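Local coordinates for hemolysin-related protein (Vibrio cholerae serotype O1, PDB 6MLT) that probably helps anchor Vibrio cholerae biofilms to surfaces as a secreted, metal- and carbohydrate-binding matrix protein, at residues A[23-28]-A[70-75]; A[266-271]-A[454-459]; A[278-283]-A[603-608]; A[408-413]-A[429-434]. One frame throughout, in Å; residues are numbered along the deposited sequence.

Contact 1 of 4, residues A[23-28]-A[70-75]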
loop_
_atom_site.group_PDB
_atom_site.type_symbol
_atom_site.label_atom_id
_atom_site.label_comp_id
_atom_site.label_asym_id
_atom_site.label_seq_id
_atom_site.Cartn_x
_atom_site.Cartn_y
_atom_site.Cartn_z
ATOM N N VAL A 23 -13.258 -32.316 -15.848
ATOM C CA VAL A 23 -14.291 -32.951 -16.658
ATOM C C VAL A 23 -15.191 -31.916 -17.318
ATOM O O VAL A 23 -15.869 -32.230 -18.302
ATOM C CB VAL A 23 -15.139 -33.920 -15.819
ATOM C CG1 VAL A 23 -14.252 -34.983 -15.193
ATOM C CG2 VAL A 23 -15.924 -33.166 -14.755
ATOM N N PHE A 24 -15.217 -30.688 -16.804
ATOM C CA PHE A 24 -15.938 -29.590 -17.439
ATOM C C PHE A 24 -14.977 -28.881 -18.387
ATOM O O PHE A 24 -14.024 -28.232 -17.942
ATOM C CB PHE A 24 -16.490 -28.632 -16.389
ATOM C CG PHE A 24 -17.219 -27.458 -16.965
ATOM C CD1 PHE A 24 -18.476 -27.615 -17.513
ATOM C CD2 PHE A 24 -16.648 -26.196 -16.950
ATOM C CE1 PHE A 24 -19.151 -26.536 -18.047
ATOM C CE2 PHE A 24 -17.323 -25.107 -17.486
ATOM C CZ PHE A 24 -18.574 -25.283 -18.031
ATOM N N HIS A 25 -15.224 -29.014 -19.693
ATOM C CA HIS A 25 -14.388 -28.431 -20.736
ATOM C C HIS A 25 -12.920 -28.764 -20.492
ATOM O O HIS A 25 -12.121 -27.876 -20.161
ATOM C CB HIS A 25 -14.606 -26.919 -20.812
ATOM C CG HIS A 25 -15.898 -26.538 -21.464
ATOM N ND1 HIS A 25 -16.076 -26.556 -22.830
ATOM C CD2 HIS A 25 -17.084 -26.153 -20.936
ATOM C CE1 HIS A 25 -17.314 -26.190 -23.117
ATOM N NE2 HIS A 25 -17.946 -25.939 -21.985
ATOM N N PRO A 26 -12.528 -30.032 -20.653
ATOM C CA PRO A 26 -11.126 -30.398 -20.392
ATOM C C PRO A 26 -10.140 -29.650 -21.268
ATOM O O PRO A 26 -8.983 -29.476 -20.865
ATOM C CB PRO A 26 -11.098 -31.912 -20.664
ATOM C CG PRO A 26 -12.304 -32.194 -21.483
ATOM C CD PRO A 26 -13.341 -31.191 -21.052
ATOM N N GLU A 27 -10.558 -29.195 -22.452
ATOM C CA GLU A 27 -9.655 -28.462 -23.332
ATOM C C GLU A 27 -9.313 -27.076 -22.798
ATOM O O GLU A 27 -8.316 -26.491 -23.234
ATOM C CB GLU A 27 -10.266 -28.332 -24.727
ATOM C CG GLU A 27 -11.350 -27.253 -24.878
ATOM C CD GLU A 27 -12.669 -27.610 -24.185
ATOM O OE1 GLU A 27 -12.818 -28.752 -23.692
ATOM O OE2 GLU A 27 -13.562 -26.735 -24.136
ATOM N N SER A 28 -10.121 -26.528 -21.891
ATOM C CA SER A 28 -9.912 -25.178 -21.364
ATOM C C SER A 28 -9.080 -25.313 -20.099
ATOM O O SER A 28 -9.607 -25.391 -18.988
ATOM C CB SER A 28 -11.245 -24.491 -21.094
ATOM O OG SER A 28 -11.059 -23.179 -20.591
ATOM N N GLY A 70 -11.943 -15.163 -24.726
ATOM C CA GLY A 70 -12.731 -15.516 -23.564
ATOM C C GLY A 70 -12.357 -16.874 -22.991
ATOM O O GLY A 70 -11.826 -17.748 -23.673
ATOM N N GLY A 71 -12.647 -17.043 -21.699
ATOM C CA GLY A 71 -12.392 -18.288 -21.001
ATOM C C GLY A 71 -13.407 -18.502 -19.898
ATOM O O GLY A 71 -14.270 -17.658 -19.655
ATOM N N TYR A 72 -13.296 -19.644 -19.215
ATOM C CA TYR A 72 -14.237 -20.016 -18.164
ATOM C C TYR A 72 -13.691 -19.618 -16.804
ATOM O O TYR A 72 -12.525 -19.876 -16.500
ATOM C CB TYR A 72 -14.530 -21.519 -18.181
ATOM C CG TYR A 72 -15.395 -21.934 -19.346
ATOM C CD1 TYR A 72 -16.757 -21.661 -19.353
ATOM C CD2 TYR A 72 -14.848 -22.577 -20.452
ATOM C CE1 TYR A 72 -17.551 -22.021 -20.426
ATOM C CE2 TYR A 72 -15.641 -22.945 -21.532
ATOM C CZ TYR A 72 -16.987 -22.663 -21.511
ATOM O OH TYR A 72 -17.772 -23.022 -22.577
ATOM N N ILE A 73 -14.542 -19.005 -15.985
ATOM C CA ILE A 73 -14.205 -18.766 -14.587
ATOM C C ILE A 73 -14.298 -20.079 -13.829
ATOM O O ILE A 73 -15.298 -20.801 -13.931
ATOM C CB ILE A 73 -15.142 -17.720 -13.967
ATOM C CG1 ILE A 73 -15.119 -16.425 -14.779
ATOM C CG2 ILE A 73 -14.749 -17.447 -12.518
ATOM C CD1 ILE A 73 -16.195 -15.415 -14.348
ATOM N N ARG A 74 -13.259 -20.391 -13.059
ATOM C CA ARG A 74 -13.220 -21.602 -12.256
ATOM C C ARG A 74 -12.789 -21.262 -10.838
ATOM O O ARG A 74 -11.879 -20.454 -10.637
ATOM C CB ARG A 74 -12.250 -22.636 -12.834
ATOM C CG ARG A 74 -12.545 -23.081 -14.256
ATOM C CD ARG A 74 -11.659 -24.277 -14.609
ATOM N NE ARG A 74 -11.687 -24.647 -16.026
ATOM C CZ ARG A 74 -12.359 -25.674 -16.539
ATOM N NH1 ARG A 74 -13.111 -26.452 -15.772
ATOM N NH2 ARG A 74 -12.286 -25.924 -17.840
ATOM N N ALA A 75 -13.436 -21.893 -9.865
ATOM C CA ALA A 75 -13.086 -21.752 -8.458
ATOM C C ALA A 75 -12.425 -23.035 -7.973
ATOM O O ALA A 75 -13.003 -24.121 -8.099
ATOM C CB ALA A 75 -14.320 -21.442 -7.612
#

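Contact 2 of 4, residues A[266-271]-A[454-459]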
loop_
_atom_site.group_PDB
_atom_site.type_symbol
_atom_site.label_atom_id
_atom_site.label_comp_id
_atom_site.label_asym_id
_atom_site.label_seq_id
_atom_site.Cartn_x
_atom_site.Cartn_y
_atom_site.Cartn_z
ATOM N N VAL A 266 11.571 7.695 -16.062
ATOM C CA VAL A 266 12.664 6.996 -16.720
ATOM C C VAL A 266 12.141 6.379 -18.008
ATOM O O VAL A 266 11.129 5.673 -17.998
ATOM C CB VAL A 266 13.273 5.908 -15.814
ATOM C CG1 VAL A 266 14.275 5.053 -16.588
ATOM C CG2 VAL A 266 13.961 6.551 -14.599
ATOM N N ASN A 267 12.826 6.650 -19.113
ATOM C CA ASN A 267 12.706 5.860 -20.328
ATOM C C ASN A 267 14.009 5.091 -20.463
ATOM O O ASN A 267 15.086 5.696 -20.462
ATOM C CB ASN A 267 12.459 6.730 -21.558
ATOM C CG ASN A 267 12.635 5.959 -22.848
ATOM O OD1 ASN A 267 13.643 6.105 -23.535
ATOM N ND2 ASN A 267 11.678 5.091 -23.153
ATOM N N ASN A 268 13.917 3.769 -20.539
ATOM C CA ASN A 268 15.094 2.907 -20.473
ATOM C C ASN A 268 15.135 2.025 -21.718
ATOM O O ASN A 268 14.471 0.986 -21.775
ATOM C CB ASN A 268 15.078 2.065 -19.208
ATOM C CG ASN A 268 16.317 1.208 -19.079
ATOM O OD1 ASN A 268 17.226 1.283 -19.911
ATOM N ND2 ASN A 268 16.368 0.397 -18.035
ATOM N N LEU A 269 15.939 2.431 -22.705
ATOM C CA LEU A 269 16.014 1.685 -23.956
ATOM C C LEU A 269 16.725 0.347 -23.792
ATOM O O LEU A 269 16.518 -0.550 -24.617
ATOM C CB LEU A 269 16.709 2.528 -25.027
ATOM C CG LEU A 269 15.965 3.813 -25.415
ATOM C CD1 LEU A 269 16.783 4.632 -26.403
ATOM C CD2 LEU A 269 14.588 3.514 -25.997
ATOM N N SER A 270 17.554 0.190 -22.754
ATOM C CA SER A 270 18.172 -1.098 -22.462
ATOM C C SER A 270 17.210 -2.079 -21.798
ATOM O O SER A 270 17.539 -3.265 -21.695
ATOM C CB SER A 270 19.402 -0.901 -21.572
ATOM O OG SER A 270 19.020 -0.594 -20.241
ATOM N N ASN A 271 16.035 -1.620 -21.346
ATOM C CA ASN A 271 15.005 -2.494 -20.798
ATOM C C ASN A 271 13.665 -1.788 -20.931
ATOM O O ASN A 271 13.114 -1.293 -19.939
ATOM C CB ASN A 271 15.284 -2.846 -19.336
ATOM C CG ASN A 271 14.242 -3.789 -18.747
ATOM O OD1 ASN A 271 13.675 -4.631 -19.450
ATOM N ND2 ASN A 271 13.998 -3.661 -17.447
ATOM N N ASP A 454 13.743 -4.580 -12.825
ATOM C CA ASP A 454 14.515 -3.460 -12.306
ATOM C C ASP A 454 13.889 -2.927 -11.025
ATOM O O ASP A 454 12.671 -2.754 -10.942
ATOM C CB ASP A 454 14.607 -2.327 -13.338
ATOM C CG ASP A 454 15.435 -2.711 -14.552
ATOM O OD1 ASP A 454 16.091 -3.770 -14.495
ATOM O OD2 ASP A 454 15.424 -1.968 -15.561
ATOM N N MET A 455 14.742 -2.645 -10.043
ATOM C CA MET A 455 14.347 -2.073 -8.762
ATOM C C MET A 455 14.856 -0.641 -8.683
ATOM O O MET A 455 16.040 -0.386 -8.929
ATOM C CB MET A 455 14.922 -2.891 -7.605
ATOM C CG MET A 455 14.707 -2.289 -6.216
ATOM S SD MET A 455 13.009 -2.459 -5.646
ATOM C CE MET A 455 12.933 -4.230 -5.381
ATOM N N TYR A 456 13.963 0.280 -8.331
ATOM C CA TYR A 456 14.284 1.691 -8.161
ATOM C C TYR A 456 14.026 2.125 -6.722
ATOM O O TYR A 456 13.102 1.633 -6.070
ATOM C CB TYR A 456 13.443 2.554 -9.112
ATOM C CG TYR A 456 13.922 2.494 -10.542
ATOM C CD1 TYR A 456 13.555 1.447 -11.376
ATOM C CD2 TYR A 456 14.767 3.469 -11.052
ATOM C CE1 TYR A 456 14.003 1.386 -12.678
ATOM C CE2 TYR A 456 15.220 3.413 -12.358
ATOM C CZ TYR A 456 14.840 2.369 -13.161
ATOM O OH TYR A 456 15.282 2.297 -14.464
ATOM N N ASP A 457 14.832 3.069 -6.230
ATOM C CA ASP A 457 14.527 3.671 -4.940
ATOM C C ASP A 457 13.521 4.814 -5.125
ATOM O O ASP A 457 13.089 5.132 -6.240
ATOM C CB ASP A 457 15.809 4.116 -4.226
ATOM C CG ASP A 457 16.489 5.312 -4.878
ATOM O OD1 ASP A 457 15.888 6.003 -5.726
ATOM O OD2 ASP A 457 17.659 5.558 -4.519
ATOM N N ALA A 458 13.123 5.434 -4.012
ATOM C CA ALA A 458 12.067 6.443 -4.062
ATOM C C ALA A 458 12.454 7.663 -4.891
ATOM O O ALA A 458 11.564 8.385 -5.361
ATOM C CB ALA A 458 11.696 6.879 -2.643
ATOM N N GLN A 459 13.747 7.904 -5.088
ATOM C CA GLN A 459 14.234 9.067 -5.820
ATOM C C GLN A 459 14.467 8.788 -7.296
ATOM O O GLN A 459 14.856 9.701 -8.027
ATOM C CB GLN A 459 15.542 9.576 -5.198
ATOM C CG GLN A 459 15.369 10.287 -3.867
ATOM C CD GLN A 459 14.955 9.354 -2.749
ATOM O OE1 GLN A 459 15.560 8.298 -2.546
ATOM N NE2 GLN A 459 13.917 9.737 -2.017
HETATM O O HOH W 1 14.221 0.464 -15.942
HETATM O O HOH W 2 17.859 -1.685 -16.779
#

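Contact 3 of 4, residues A[278-283]-A[603-608]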
loop_
_atom_site.group_PDB
_atom_site.type_symbol
_atom_site.label_atom_id
_atom_site.label_comp_id
_atom_site.label_asym_id
_atom_site.label_seq_id
_atom_site.Cartn_x
_atom_site.Cartn_y
_atom_site.Cartn_z
ATOM N N ALA A 278 5.275 -3.346 -8.375
ATOM C CA ALA A 278 5.030 -3.529 -6.953
ATOM C C ALA A 278 5.849 -2.487 -6.203
ATOM O O ALA A 278 6.963 -2.150 -6.614
ATOM C CB ALA A 278 5.397 -4.948 -6.494
ATOM N N VAL A 279 5.281 -1.954 -5.123
ATOM C CA VAL A 279 5.908 -0.897 -4.338
ATOM C C VAL A 279 5.870 -1.327 -2.880
ATOM O O VAL A 279 4.789 -1.596 -2.340
ATOM C CB VAL A 279 5.190 0.451 -4.524
ATOM C CG1 VAL A 279 5.899 1.553 -3.740
ATOM C CG2 VAL A 279 5.085 0.796 -6.012
ATOM N N SER A 280 7.028 -1.403 -2.239
ATOM C CA SER A 280 7.043 -1.970 -0.894
ATOM C C SER A 280 8.368 -1.658 -0.210
ATOM O O SER A 280 9.232 -0.962 -0.753
ATOM C CB SER A 280 6.800 -3.477 -0.944
ATOM O OG SER A 280 6.356 -3.939 0.312
ATOM N N SER A 281 8.499 -2.165 1.015
ATOM C CA SER A 281 9.738 -2.069 1.789
ATOM C C SER A 281 10.692 -3.144 1.279
ATOM O O SER A 281 10.776 -4.252 1.812
ATOM C CB SER A 281 9.458 -2.233 3.280
ATOM O OG SER A 281 8.561 -1.245 3.748
ATOM N N PHE A 282 11.412 -2.803 0.208
ATOM C CA PHE A 282 12.336 -3.716 -0.450
ATOM C C PHE A 282 13.788 -3.494 -0.055
ATOM O O PHE A 282 14.598 -4.420 -0.166
ATOM C CB PHE A 282 12.266 -3.553 -1.972
ATOM C CG PHE A 282 10.994 -4.038 -2.606
ATOM C CD1 PHE A 282 10.629 -5.368 -2.532
ATOM C CD2 PHE A 282 10.205 -3.174 -3.351
ATOM C CE1 PHE A 282 9.477 -5.822 -3.152
ATOM C CE2 PHE A 282 9.051 -3.627 -3.974
ATOM C CZ PHE A 282 8.695 -4.953 -3.875
ATOM N N LEU A 283 14.141 -2.275 0.338
ATOM C CA LEU A 283 15.525 -1.886 0.551
ATOM C C LEU A 283 15.909 -1.861 2.023
ATOM O O LEU A 283 17.077 -1.627 2.343
ATOM C CB LEU A 283 15.778 -0.509 -0.071
ATOM C CG LEU A 283 15.290 -0.337 -1.513
ATOM C CD1 LEU A 283 15.705 1.034 -2.044
ATOM C CD2 LEU A 283 15.833 -1.445 -2.394
ATOM N N PHE A 603 2.026 -1.792 -2.181
ATOM C CA PHE A 603 1.095 -2.035 -3.272
ATOM C C PHE A 603 1.524 -3.314 -3.975
ATOM O O PHE A 603 2.680 -3.448 -4.386
ATOM C CB PHE A 603 1.061 -0.846 -4.240
ATOM C CG PHE A 603 -0.276 -0.636 -4.891
ATOM C CD1 PHE A 603 -0.662 -1.418 -5.968
ATOM C CD2 PHE A 603 -1.154 0.334 -4.420
ATOM C CE1 PHE A 603 -1.892 -1.236 -6.562
ATOM C CE2 PHE A 603 -2.388 0.518 -5.017
ATOM C CZ PHE A 603 -2.758 -0.267 -6.087
ATOM N N ARG A 604 0.583 -4.254 -4.080
ATOM C CA ARG A 604 0.829 -5.605 -4.584
ATOM C C ARG A 604 1.878 -6.340 -3.748
ATOM O O ARG A 604 2.674 -7.124 -4.261
ATOM C CB ARG A 604 1.191 -5.575 -6.074
ATOM C CG ARG A 604 -0.072 -5.583 -6.974
ATOM C CD ARG A 604 0.253 -5.395 -8.452
ATOM N NE ARG A 604 0.599 -4.006 -8.758
ATOM C CZ ARG A 604 -0.237 -3.105 -9.261
ATOM N NH1 ARG A 604 -1.497 -3.417 -9.541
ATOM N NH2 ARG A 604 0.195 -1.880 -9.499
ATOM N N SER A 605 1.843 -6.114 -2.437
ATOM C CA SER A 605 2.565 -6.924 -1.467
ATOM C C SER A 605 1.589 -7.745 -0.631
ATOM O O SER A 605 0.541 -7.242 -0.207
ATOM C CB SER A 605 3.411 -6.060 -0.527
ATOM O OG SER A 605 3.947 -6.866 0.505
ATOM N N ALA A 606 1.949 -9.001 -0.380
ATOM C CA ALA A 606 1.171 -9.881 0.478
ATOM C C ALA A 606 1.523 -9.751 1.954
ATOM O O ALA A 606 0.868 -10.384 2.789
ATOM C CB ALA A 606 1.363 -11.340 0.044
ATOM N N THR A 607 2.539 -8.964 2.300
ATOM C CA THR A 607 3.055 -8.955 3.664
ATOM C C THR A 607 2.181 -8.089 4.562
ATOM O O THR A 607 2.003 -6.897 4.303
ATOM C CB THR A 607 4.491 -8.441 3.688
ATOM O OG1 THR A 607 5.303 -9.248 2.828
ATOM C CG2 THR A 607 5.063 -8.480 5.121
ATOM N N ILE A 608 1.659 -8.681 5.635
ATOM C CA ILE A 608 0.898 -7.912 6.617
ATOM C C ILE A 608 1.875 -7.061 7.415
ATOM O O ILE A 608 2.835 -7.578 7.997
ATOM C CB ILE A 608 0.085 -8.835 7.536
ATOM C CG1 ILE A 608 -0.975 -9.584 6.727
ATOM C CG2 ILE A 608 -0.571 -8.031 8.675
ATOM C CD1 ILE A 608 -1.738 -10.642 7.529
#

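Contact 4 of 4, residues A[408-413]-A[429-434]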
loop_
_atom_site.group_PDB
_atom_site.type_symbol
_atom_site.label_atom_id
_atom_site.label_comp_id
_atom_site.label_asym_id
_atom_site.label_seq_id
_atom_site.Cartn_x
_atom_site.Cartn_y
_atom_site.Cartn_z
ATOM N N LEU A 408 12.858 16.093 18.884
ATOM C CA LEU A 408 11.793 15.102 18.822
ATOM C C LEU A 408 10.825 15.150 19.995
ATOM O O LEU A 408 9.739 14.567 19.896
ATOM C CB LEU A 408 12.388 13.691 18.754
ATOM C CG LEU A 408 13.293 13.392 17.563
ATOM C CD1 LEU A 408 13.818 11.967 17.658
ATOM C CD2 LEU A 408 12.561 13.615 16.243
ATOM N N GLY A 409 11.194 15.790 21.096
ATOM C CA GLY A 409 10.298 15.880 22.235
ATOM C C GLY A 409 10.978 16.571 23.397
ATOM O O GLY A 409 12.062 17.147 23.255
ATOM N N MET A 410 10.326 16.502 24.557
ATOM C CA MET A 410 10.859 17.104 25.771
ATOM C C MET A 410 10.459 16.262 26.974
ATOM O O MET A 410 9.399 15.635 26.984
ATOM C CB MET A 410 10.346 18.536 25.973
ATOM C CG MET A 410 10.658 19.509 24.839
ATOM S SD MET A 410 9.913 21.142 25.102
ATOM C CE MET A 410 10.681 21.635 26.640
ATOM N N ASN A 411 11.320 16.252 27.989
ATOM C CA ASN A 411 10.908 15.868 29.331
ATOM C C ASN A 411 10.464 17.130 30.059
ATOM O O ASN A 411 11.106 18.180 29.951
ATOM C CB ASN A 411 12.040 15.175 30.088
ATOM C CG ASN A 411 12.338 13.785 29.553
ATOM O OD1 ASN A 411 11.440 13.069 29.116
ATOM N ND2 ASN A 411 13.609 13.401 29.584
ATOM N N VAL A 412 9.347 17.031 30.776
ATOM C CA VAL A 412 8.695 18.184 31.388
ATOM C C VAL A 412 8.455 17.881 32.860
ATOM O O VAL A 412 7.933 16.816 33.203
ATOM C CB VAL A 412 7.370 18.519 30.676
ATOM C CG1 VAL A 412 6.700 19.737 31.302
ATOM C CG2 VAL A 412 7.614 18.748 29.182
ATOM N N TRP A 413 8.856 18.808 33.725
ATOM C CA TRP A 413 8.604 18.734 35.159
ATOM C C TRP A 413 7.628 19.839 35.533
ATOM O O TRP A 413 7.865 21.009 35.207
ATOM C CB TRP A 413 9.888 18.923 35.969
ATOM C CG TRP A 413 10.900 17.804 35.939
ATOM C CD1 TRP A 413 11.188 16.932 36.953
ATOM C CD2 TRP A 413 11.782 17.468 34.861
ATOM N NE1 TRP A 413 12.186 16.070 36.569
ATOM C CE2 TRP A 413 12.569 16.378 35.289
ATOM C CE3 TRP A 413 11.984 17.981 33.577
ATOM C CZ2 TRP A 413 13.530 15.788 34.476
ATOM C CZ3 TRP A 413 12.938 17.401 32.775
ATOM C CH2 TRP A 413 13.700 16.315 33.224
ATOM N N VAL A 429 12.670 21.714 32.149
ATOM C CA VAL A 429 12.550 21.118 30.826
ATOM C C VAL A 429 13.872 20.492 30.411
ATOM O O VAL A 429 14.949 20.864 30.884
ATOM C CB VAL A 429 12.108 22.136 29.749
ATOM C CG1 VAL A 429 10.719 22.640 30.033
ATOM C CG2 VAL A 429 13.099 23.293 29.673
ATOM N N GLN A 430 13.767 19.544 29.488
ATOM C CA GLN A 430 14.910 18.863 28.906
ATOM C C GLN A 430 14.517 18.459 27.495
ATOM O O GLN A 430 13.401 17.986 27.276
ATOM C CB GLN A 430 15.315 17.643 29.741
ATOM C CG GLN A 430 16.429 16.799 29.152
ATOM C CD GLN A 430 16.792 15.636 30.058
ATOM O OE1 GLN A 430 15.915 14.953 30.591
ATOM N NE2 GLN A 430 18.086 15.421 30.258
ATOM N N PHE A 431 15.423 18.663 26.547
ATOM C CA PHE A 431 15.125 18.449 25.138
ATOM C C PHE A 431 15.659 17.102 24.674
ATOM O O PHE A 431 16.784 16.721 25.008
ATOM C CB PHE A 431 15.717 19.571 24.290
ATOM C CG PHE A 431 15.270 20.928 24.722
ATOM C CD1 PHE A 431 13.997 21.377 24.415
ATOM C CD2 PHE A 431 16.103 21.741 25.465
ATOM C CE1 PHE A 431 13.570 22.625 24.834
ATOM C CE2 PHE A 431 15.682 22.993 25.886
ATOM C CZ PHE A 431 14.414 23.432 25.567
ATOM N N LEU A 432 14.841 16.398 23.895
ATOM C CA LEU A 432 15.162 15.086 23.351
ATOM C C LEU A 432 15.345 15.201 21.843
ATOM O O LEU A 432 14.488 15.767 21.153
ATOM C CB LEU A 432 14.049 14.088 23.670
ATOM C CG LEU A 432 13.558 14.088 25.119
ATOM C CD1 LEU A 432 12.330 13.209 25.281
ATOM C CD2 LEU A 432 14.672 13.638 26.050
ATOM N N VAL A 433 16.450 14.652 21.335
ATOM C CA VAL A 433 16.824 14.784 19.932
ATOM C C VAL A 433 17.182 13.410 19.367
ATOM O O VAL A 433 17.419 12.450 20.102
ATOM C CB VAL A 433 18.002 15.760 19.741
ATOM C CG1 VAL A 433 17.628 17.157 20.250
ATOM C CG2 VAL A 433 19.244 15.246 20.460
ATOM N N GLY A 434 17.246 13.342 18.038
ATOM C CA GLY A 434 17.619 12.116 17.353
ATOM C C GLY A 434 18.090 12.385 15.941
ATOM O O GLY A 434 17.730 13.393 15.325
#

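Contact 1 of 4, residues A[23-28]-A[70-75]
Arginine-to-backbone hydrogen bonds and an aromatic cluster join strand 71-76 of a beta-propeller blade to the loop that leads into that blade's strand 28-30: Arg74 and Tyr72 meet Phe24, His25 and Ser28. The Arg74 chain runs extended from CG to NE and presents its guanidinium end-on to one backbone oxygen. NH1 lies 3.0 Å and NH2 2.9 Å from Phe24 O, which sits in the guanidinium plane. NH2 also donates to Ser28 O at 3.0 Å, on a lone pair of that carbonyl though tilted from the guanidinium plane, and weakly to His25 O. Phe24 O just precedes the type I turn from His25 to Ser28, and the other two oxygens belong to its end residues, so one side chain holds the turn's backbone. The loop carries the chain from strand 13-19, in a neighbouring blade's sheet, into strand 28-30, which pairs with 56-63 beside 71-76. From within this blade, Thr61 OG1 bonds both Arg74 NE and Ser28 OG, while Glu83 forms a salt bridge with Arg74 NH1; the buried cation is probably well compensated. Phe24 CG stands anti to the backbone N (chi1 179°), and the ring turns its CE2 edge over a face of Tyr72 in a T-shaped pair, centroids 5.3 Å apart and planes at 73°. His25 lies on Tyr72 as an offset stack, centroids 4.3 Å apart and planes 23° from parallel. The imidazole's rotation is fixed by ND1, which donates to the syn lone pair of Glu27 OE2 at 2.8 Å. Tyr87 stacks on Phe24.

Contact 2 of 4, residues A[266-271]-A[454-459]
This is a water-bridged polar contact between propeller blades: Asn268 and Asn271, in the loop leaving strand 262-266, face Asp454 and Tyr456 on strand 452-457 of the next blade's sheet. The one direct hydrogen bond across it is from Asn271 ND2 to Asp454 OD2, at 2.9 Å and nearly straight (166°). The two groups meet tip to tip; the donor comes from above the carboxylate plane, while OD2 lies in the amide plane of Asn271. Asn268 reaches for the same oxygen with CG anti to its backbone N (chi1 -177°), its amide almost coplanar with the carboxylate, but the gap is spanned by two waters. Each accepts from Asn268 ND2 and donates to Asp454 OD2, both at 2.7 Å from that oxygen. Water 1 also lies 2.6 Å from Tyr456 OH, in the plane of the ring. Ser270 OG donates to Asn268 OD1 at 2.6 Å, which fixes which end of that amide faces the waters. On the Tyr456 side of the network Val266 meets Tyr456 tip to tip, CG1 3.6 Å from OH and CG2 4.1 Å from CE2. Asn271 also holds the hairpin before Asp454, through Ala452 O and Tyr451 N. With Ser465 OG bonded to OD1 and three donors gathered on OD2, the buried carboxylate has several polar partners, which would be consistent with its staying ionised.

Contact 3 of 4, residues A[278-283]-A[603-608]
Val279 O accepts from Phe603 N at 2.8 Å, and Val279 N returns a straighter bond (166°) to Phe603 O at 3.1 Å, meeting that oxygen on a lone pair. The two bonds make a single antiparallel bridge, a hydrogen-bonded pair, with Ala278 CA adding a C-H...O contact to Phe603 O. Side-chain contact at the bridge is slight: Val279 CB and Phe603 CB stand 4.3 Å apart, and the Phe603 ring leads away. At Arg604 the chain takes a left-handed backbone conformation and leaves the pairing. Beyond it Ser280 OG packs on Ser605 CB at 3.7 Å. Both hydroxyls lie anti to their backbone N (chi1 -160° for Ser280, 172° for Ser605), and both hydrogen-bond Asp489 OD2, which ties the two segments through one carboxylate oxygen. Ser605 OG also takes the Thr607 N-H at 3.1 Å in an ST turn. Arg604 adds a further tie by donating from NE to Gln277 O. The tail 603-608 thus docks on strand 277-279, the first strand, at one edge of its blade's sheet; strand 443-448 pairs with its other side, strand 224-227 packs against Val279 and Phe603, and strand 478-481 against Ala278 and Ser605.

Contact 4 of 4, residues A[408-413]-A[429-434]
Met410 runs extended to SD and then bends (chi3 60°), which swings CE back against Val429 and Phe431 on the neighbouring antiparallel strand. Met410 lies alongside both Val429 and Phe431, all three on one face of the sheet. CE is 3.5 Å from Val429 CB, tighter than usual carbon contact, and equally 3.5 Å from Phe431 CE1. SD stands 5.0 Å from the Phe431 centroid, an oblique Met-aromatic contact. On the face carrying Asn411, Gln430 and Leu432, Asn411 ND2 donates to Gln430 OE1 at 3.0 Å, nearly straight (169°) but from above the plane of the acceptor amide. The edge of Trp413 closes on the same oxygen with CH2, and Ser297 O takes Gln430 NE2. The strands follow a regular antiparallel register until Leu408 N and Gly409 N both point at Leu432 O, at 2.8 and 3.3 Å: a classic beta bulge. Strands 405-413 and 428-435 are the central pair of one four-stranded sheet of the beta-prism lectin fold; Phe431 and Val429 face strand 352-359 of another of its sheets. The chemistry is therefore split: apolar contact joins this sheet to its neighbour, while on its other side the two amides pair, with Gln430 orientated at both ends.

How the contacts relate
Contacts 1, 2 and 3 belong to the beta-propeller, contact 4 to the beta-prism inserted in it, which explains the 65 Å between the centres of contacts 1 and 4, on opposite sides of the chain's centre. Contacts 2 and 3 reach the same blade sheet and touch: Met455 CE packs on Phe282 CG at 3.4 Å, and Asp457 CB on Leu283 CD1 at 3.8 Å. Along the chain their segments alternate, and the excursion that forms contact 4 leaves and returns between 278-283 and 454-459. None of the four builds a metal site; Ser280 of contact 3 is about 10 Å from a sodium ion and Arg74 of contact 1 about 14 Å from a calcium ion, measured from their side chains.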